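Local coordinates for AB hydrolase-1 domain-containing protein (Streptococcus mutans, PDB 4L9A) that is an alpha/beta hydrolase from a cariogenic bacterium and probably acts as a carboxylesterase, at residues Glu24-Leu29 with Leu101-His106; Pro32-His37 with Thr74-Asn79. All blocks are in the same frame, centred on the assembly; numbering follows the deposited sequence.

Interaction 1 (Glu24-Leu29 with Leu101-His106)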
# COMPACT_ATOMS: atom_id res chain seq x y z
N GLU A 24 10.28 0.32 -14.93
CA GLU A 24 9.80 -0.45 -16.07
C GLU A 24 8.28 -0.48 -16.15
O GLU A 24 7.60 -0.77 -15.15
CB GLU A 24 10.34 -1.88 -16.02
CG GLU A 24 9.89 -2.77 -17.19
CD GLU A 24 10.43 -4.19 -17.08
OE1 GLU A 24 11.25 -4.46 -16.17
OE2 GLU A 24 10.04 -5.05 -17.90
N MSE A 25 7.76 -0.18 -17.33
CA MSE A 25 6.35 -0.41 -17.63
C MSE A 25 6.19 -1.88 -17.97
O MSE A 25 6.67 -2.32 -19.00
CB MSE A 25 5.88 0.44 -18.83
CG MSE A 25 5.77 1.92 -18.56
SE MSE A 25 4.36 2.37 -17.25
CE MSE A 25 3.55 3.88 -18.22
N VAL A 26 5.51 -2.63 -17.10
CA VAL A 26 5.29 -4.05 -17.35
C VAL A 26 3.92 -4.24 -17.99
O VAL A 26 2.94 -3.65 -17.56
CB VAL A 26 5.36 -4.86 -16.04
CG1 VAL A 26 5.12 -6.34 -16.31
CG2 VAL A 26 6.69 -4.63 -15.37
N ASN A 27 3.84 -5.08 -19.02
CA ASN A 27 2.57 -5.31 -19.69
C ASN A 27 1.62 -6.20 -18.89
O ASN A 27 2.04 -7.20 -18.32
CB ASN A 27 2.79 -5.91 -21.08
CG ASN A 27 3.37 -4.90 -22.05
OD1 ASN A 27 3.03 -3.71 -22.01
ND2 ASN A 27 4.26 -5.37 -22.93
N THR A 28 0.34 -5.83 -18.85
CA THR A 28 -0.69 -6.67 -18.22
C THR A 28 -1.99 -6.61 -19.00
O THR A 28 -2.13 -5.82 -19.94
CB THR A 28 -1.02 -6.23 -16.77
OG1 THR A 28 -1.89 -5.08 -16.79
CG2 THR A 28 0.24 -5.91 -15.98
N LEU A 29 -2.96 -7.44 -18.61
CA LEU A 29 -4.28 -7.38 -19.22
C LEU A 29 -4.93 -6.01 -19.00
O LEU A 29 -5.82 -5.63 -19.77
CB LEU A 29 -5.18 -8.50 -18.71
CG LEU A 29 -4.75 -9.92 -19.08
CD1 LEU A 29 -5.74 -10.98 -18.59
CD2 LEU A 29 -4.59 -10.03 -20.56
N LEU A 101 -0.01 -10.40 -10.09
CA LEU A 101 0.61 -11.72 -10.22
C LEU A 101 1.42 -11.91 -11.51
O LEU A 101 2.44 -12.62 -11.53
CB LEU A 101 -0.44 -12.82 -10.09
CG LEU A 101 -1.06 -12.92 -8.70
CD1 LEU A 101 -2.30 -13.82 -8.76
CD2 LEU A 101 -0.05 -13.45 -7.69
N MSE A 102 0.97 -11.30 -12.60
CA MSE A 102 1.73 -11.30 -13.84
C MSE A 102 3.03 -10.55 -13.63
O MSE A 102 4.09 -10.95 -14.14
CB MSE A 102 0.95 -10.58 -14.93
CG MSE A 102 0.03 -11.44 -15.72
SE MSE A 102 -0.28 -10.50 -17.40
CE MSE A 102 1.58 -10.45 -18.03
N ILE A 103 2.95 -9.44 -12.91
CA ILE A 103 4.13 -8.67 -12.58
C ILE A 103 5.06 -9.50 -11.72
O ILE A 103 6.27 -9.50 -11.93
CB ILE A 103 3.76 -7.33 -11.91
CG1 ILE A 103 2.96 -6.46 -12.88
CG2 ILE A 103 5.01 -6.59 -11.45
CD1 ILE A 103 2.42 -5.15 -12.30
N PHE A 104 4.51 -10.25 -10.76
CA PHE A 104 5.35 -11.13 -9.95
C PHE A 104 6.12 -12.10 -10.86
O PHE A 104 7.32 -12.29 -10.69
CB PHE A 104 4.53 -11.94 -8.93
CG PHE A 104 4.29 -11.22 -7.62
CD1 PHE A 104 4.15 -9.84 -7.57
CD2 PHE A 104 4.22 -11.94 -6.43
CE1 PHE A 104 3.93 -9.19 -6.37
CE2 PHE A 104 4.01 -11.29 -5.22
CZ PHE A 104 3.86 -9.91 -5.19
N GLU A 105 5.42 -12.70 -11.81
CA GLU A 105 6.03 -13.71 -12.69
C GLU A 105 7.08 -13.11 -13.62
O GLU A 105 7.93 -13.81 -14.15
CB GLU A 105 4.97 -14.45 -13.51
CG GLU A 105 3.93 -15.18 -12.66
CD GLU A 105 4.55 -16.09 -11.61
OE1 GLU A 105 5.34 -16.98 -11.99
OE2 GLU A 105 4.24 -15.90 -10.41
N HIS A 106 7.00 -11.80 -13.82
CA HIS A 106 7.93 -11.09 -14.68
C HIS A 106 9.33 -11.02 -14.08
O HIS A 106 10.31 -10.89 -14.82
CB HIS A 106 7.39 -9.68 -14.95
CG HIS A 106 8.18 -8.90 -15.97
ND1 HIS A 106 8.13 -9.18 -17.32
CD2 HIS A 106 8.99 -7.83 -15.83
CE1 HIS A 106 8.90 -8.32 -17.97
NE2 HIS A 106 9.42 -7.49 -17.09
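Glu24 and His106 meet tip to tip and make the one hydrogen bond between the strand end and the helix. His106 NE2 donates to Glu24 OE2 over 2.6 Å. The bond is short but bent, with an N-H...acceptor angle of 142°. The donor stands above the carboxylate plane, and the oxygen is tilted from the ring plane. Carboxylate and ring planes are turned 68° apart. The carboxylate would be expected to favour a protonated imidazole.

Val26 packs beside this pair. Its CG1 lies over one face of the His106 ring, 4.2 Å from the ring centroid, in a CH-pi contact offset toward the rim. The same methyl touches Ile103 CG1 at 4.1 Å. Val26 CG2 reaches His106 CD2 at 4.0 Å. Ile103 CG1 also meets Thr28 CG2 at 4.2 Å.

Met102, a selenomethionine, covers the loop after the strand. Its chain bends at the last torsion (chi3 61°), which brings CE to 3.3 Å from Asn27 O. Its SE lies 3.9 Å from Thr28 CA.

Further out, the Glu24 chain is extended, with CG anti to the backbone N, and it also touches Phe107. Thr28 OG1 is hydrogen-bonded to Gly31 O and Leu30 N. Ile103 continues inward onto Ile33, Leu73 and Ile75. Backbone bonds tie Glu24 to Thr35 and Val26 to Ile33.

The arrangement is that of a helix packed on the central sheet of an alpha/beta hydrolase fold. Here helix 93-106 packs on one face of the sheet near its edge, where 22-26 is one of the two outermost strands.

Interaction 2 (Pro32-His37 with Thr74-Asn79)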
# COMPACT_ATOMS: atom_id res chain seq x y z
N PRO A 32 -0.30 -1.22 -19.50
CA PRO A 32 1.01 -1.14 -18.84
C PRO A 32 0.90 -0.68 -17.40
O PRO A 32 0.05 0.15 -17.05
CB PRO A 32 1.78 -0.11 -19.69
CG PRO A 32 1.11 -0.19 -21.06
CD PRO A 32 -0.35 -0.40 -20.73
N ILE A 33 1.76 -1.24 -16.56
CA ILE A 33 1.77 -0.86 -15.15
C ILE A 33 3.18 -0.43 -14.78
O ILE A 33 4.13 -1.14 -15.06
CB ILE A 33 1.32 -2.02 -14.26
CG1 ILE A 33 -0.12 -2.42 -14.61
CG2 ILE A 33 1.42 -1.65 -12.76
CD1 ILE A 33 -1.19 -1.36 -14.17
N TYR A 34 3.31 0.74 -14.18
CA TYR A 34 4.61 1.24 -13.75
C TYR A 34 5.16 0.51 -12.52
O TYR A 34 4.48 0.39 -11.48
CB TYR A 34 4.50 2.73 -13.46
CG TYR A 34 5.78 3.42 -13.03
CD1 TYR A 34 6.68 3.89 -13.98
CD2 TYR A 34 6.05 3.64 -11.68
CE1 TYR A 34 7.83 4.55 -13.60
CE2 TYR A 34 7.21 4.31 -11.29
CZ TYR A 34 8.09 4.76 -12.26
OH TYR A 34 9.24 5.42 -11.90
N THR A 35 6.39 0.03 -12.64
CA THR A 35 7.06 -0.64 -11.55
C THR A 35 8.46 -0.09 -11.35
O THR A 35 9.06 0.45 -12.28
CB THR A 35 7.21 -2.15 -11.81
OG1 THR A 35 8.08 -2.36 -12.92
CG2 THR A 35 5.86 -2.80 -12.11
N CYS A 36 8.97 -0.25 -10.13
CA CYS A 36 10.37 0.00 -9.82
C CYS A 36 10.91 -1.23 -9.13
O CYS A 36 10.25 -1.79 -8.25
CB CYS A 36 10.53 1.21 -8.90
SG CYS A 36 9.89 2.74 -9.59
N HIS A 37 12.10 -1.66 -9.50
CA HIS A 37 12.55 -3.00 -9.12
C HIS A 37 14.05 -3.10 -8.82
O HIS A 37 14.87 -2.48 -9.49
CB HIS A 37 12.18 -3.99 -10.22
CG HIS A 37 12.75 -5.36 -10.03
ND1 HIS A 37 13.91 -5.77 -10.65
CD2 HIS A 37 12.33 -6.41 -9.29
CE1 HIS A 37 14.18 -7.02 -10.30
NE2 HIS A 37 13.23 -7.43 -9.48
N THR A 74 8.15 -2.10 -6.44
CA THR A 74 7.04 -1.20 -6.20
C THR A 74 6.12 -1.22 -7.41
O THR A 74 6.58 -1.35 -8.56
CB THR A 74 7.52 0.23 -5.91
OG1 THR A 74 8.04 0.82 -7.10
CG2 THR A 74 8.59 0.24 -4.81
N ILE A 75 4.83 -1.07 -7.15
CA ILE A 75 3.81 -1.12 -8.18
C ILE A 75 2.84 0.05 -8.05
O ILE A 75 2.26 0.27 -6.97
CB ILE A 75 3.02 -2.45 -8.10
CG1 ILE A 75 3.96 -3.65 -8.24
CG2 ILE A 75 1.92 -2.50 -9.16
CD1 ILE A 75 3.26 -5.00 -8.03
N ASP A 76 2.65 0.80 -9.13
CA ASP A 76 1.67 1.89 -9.15
C ASP A 76 0.33 1.40 -9.72
O ASP A 76 0.28 0.87 -10.82
CB ASP A 76 2.17 3.08 -9.99
CG ASP A 76 3.33 3.82 -9.34
OD1 ASP A 76 3.92 3.28 -8.37
OD2 ASP A 76 3.68 4.92 -9.82
N ALA A 77 -0.76 1.60 -8.98
CA ALA A 77 -2.08 1.23 -9.48
C ALA A 77 -2.47 2.13 -10.65
O ALA A 77 -1.95 3.24 -10.80
CB ALA A 77 -3.14 1.32 -8.35
N PRO A 78 -3.39 1.66 -11.50
CA PRO A 78 -3.91 2.55 -12.54
C PRO A 78 -4.33 3.88 -11.94
O PRO A 78 -4.75 3.93 -10.77
CB PRO A 78 -5.13 1.78 -13.06
CG PRO A 78 -4.77 0.35 -12.85
CD PRO A 78 -4.01 0.32 -11.55
N ASN A 79 -4.23 4.95 -12.72
CA ASN A 79 -4.64 6.27 -12.26
C ASN A 79 -3.88 6.80 -11.04
O ASN A 79 -4.39 7.65 -10.29
CB ASN A 79 -6.14 6.30 -11.97
CG ASN A 79 -6.97 6.03 -13.21
OD1 ASN A 79 -6.67 6.51 -14.31
ND2 ASN A 79 -8.04 5.25 -13.04
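Cys36 and Thr74 face each other as an antiparallel hydrogen-bonded pair. Thr74 N donates to Cys36 O at 2.8 Å. Cys36 N returns a bond to Thr74 O at 3.1 Å. Two residues further along each segment, Asp76 N donates to Tyr34 O at 3.0 Å and the bond is nearly straight, at 172°. Between these bonds sits the non-hydrogen-bonded pair of Thr35 and Ile75. There Thr35 CA approaches Thr74 O to 3.1 Å in a CA-H...O contact.

On the face of Cys36 and Thr74, Thr74 OG1 lies between its own backbone N and carbonyl carbon (chi1 71°). Cys36 N also makes a weak bond to Thr74 OG1, which sits 3.1 Å from Cys36 CB. On the face of Thr35 and Ile75, Thr35 OG1 is bonded to Glu24 O. The Tyr34 and Asp76 side chains lie side by side and point the same way. Asp76 OD2 comes obliquely to Tyr34 CD2 at 3.3 Å, with ring and carboxylate planes 47° apart. Bonds from Ser54 OG and Tyr82 N reach OD2, and Thr55 N reaches OD1.

The apolar contacts start at Ile33. Its CG2 is anti to the backbone N, and the methyl meets Ile75 CG2 at 3.7 Å. It also lies close to Asp76 O, which is bonded to Ser83 OG. Ile33 CD1 lies 4.2 Å from Pro78 CG. Trp96 of helix 93-106 packs on both Ile33 and Ile75, and Ile103 of that helix also touches Ile33.

Backbone bonds thus join the strands, while the buried Asp76 carboxylate draws its polar partners from loop residues Ser54 and Tyr82 and from Thr55 at the start of helix 55-58. Those N-H and hydroxyl partners would be expected to stabilise a negative charge there.

How the interactions relate
The centres of the two interactions lie about 9 Å apart, on the same side of the chain's centre. Along the chain, 24-29 and 32-37 come first and 74-79 and 101-106 follow, so interaction 2 falls between the two halves of interaction 1. Strands 22-26, 33-38 and 71-75 are consecutive neighbours in one mixed sheet, with 22-26 outermost. Strand 33-38 runs antiparallel to both. The interactions touch directly: Glu24 O is 2.8 Å from Thr35 OG1, probably a hydrogen bond. Helix 93-106, which follows strand 71-75, packs against all three strands. Together the two contacts join the N-terminal part of the alpha/beta hydrolase sheet to helix 93-106 on one face.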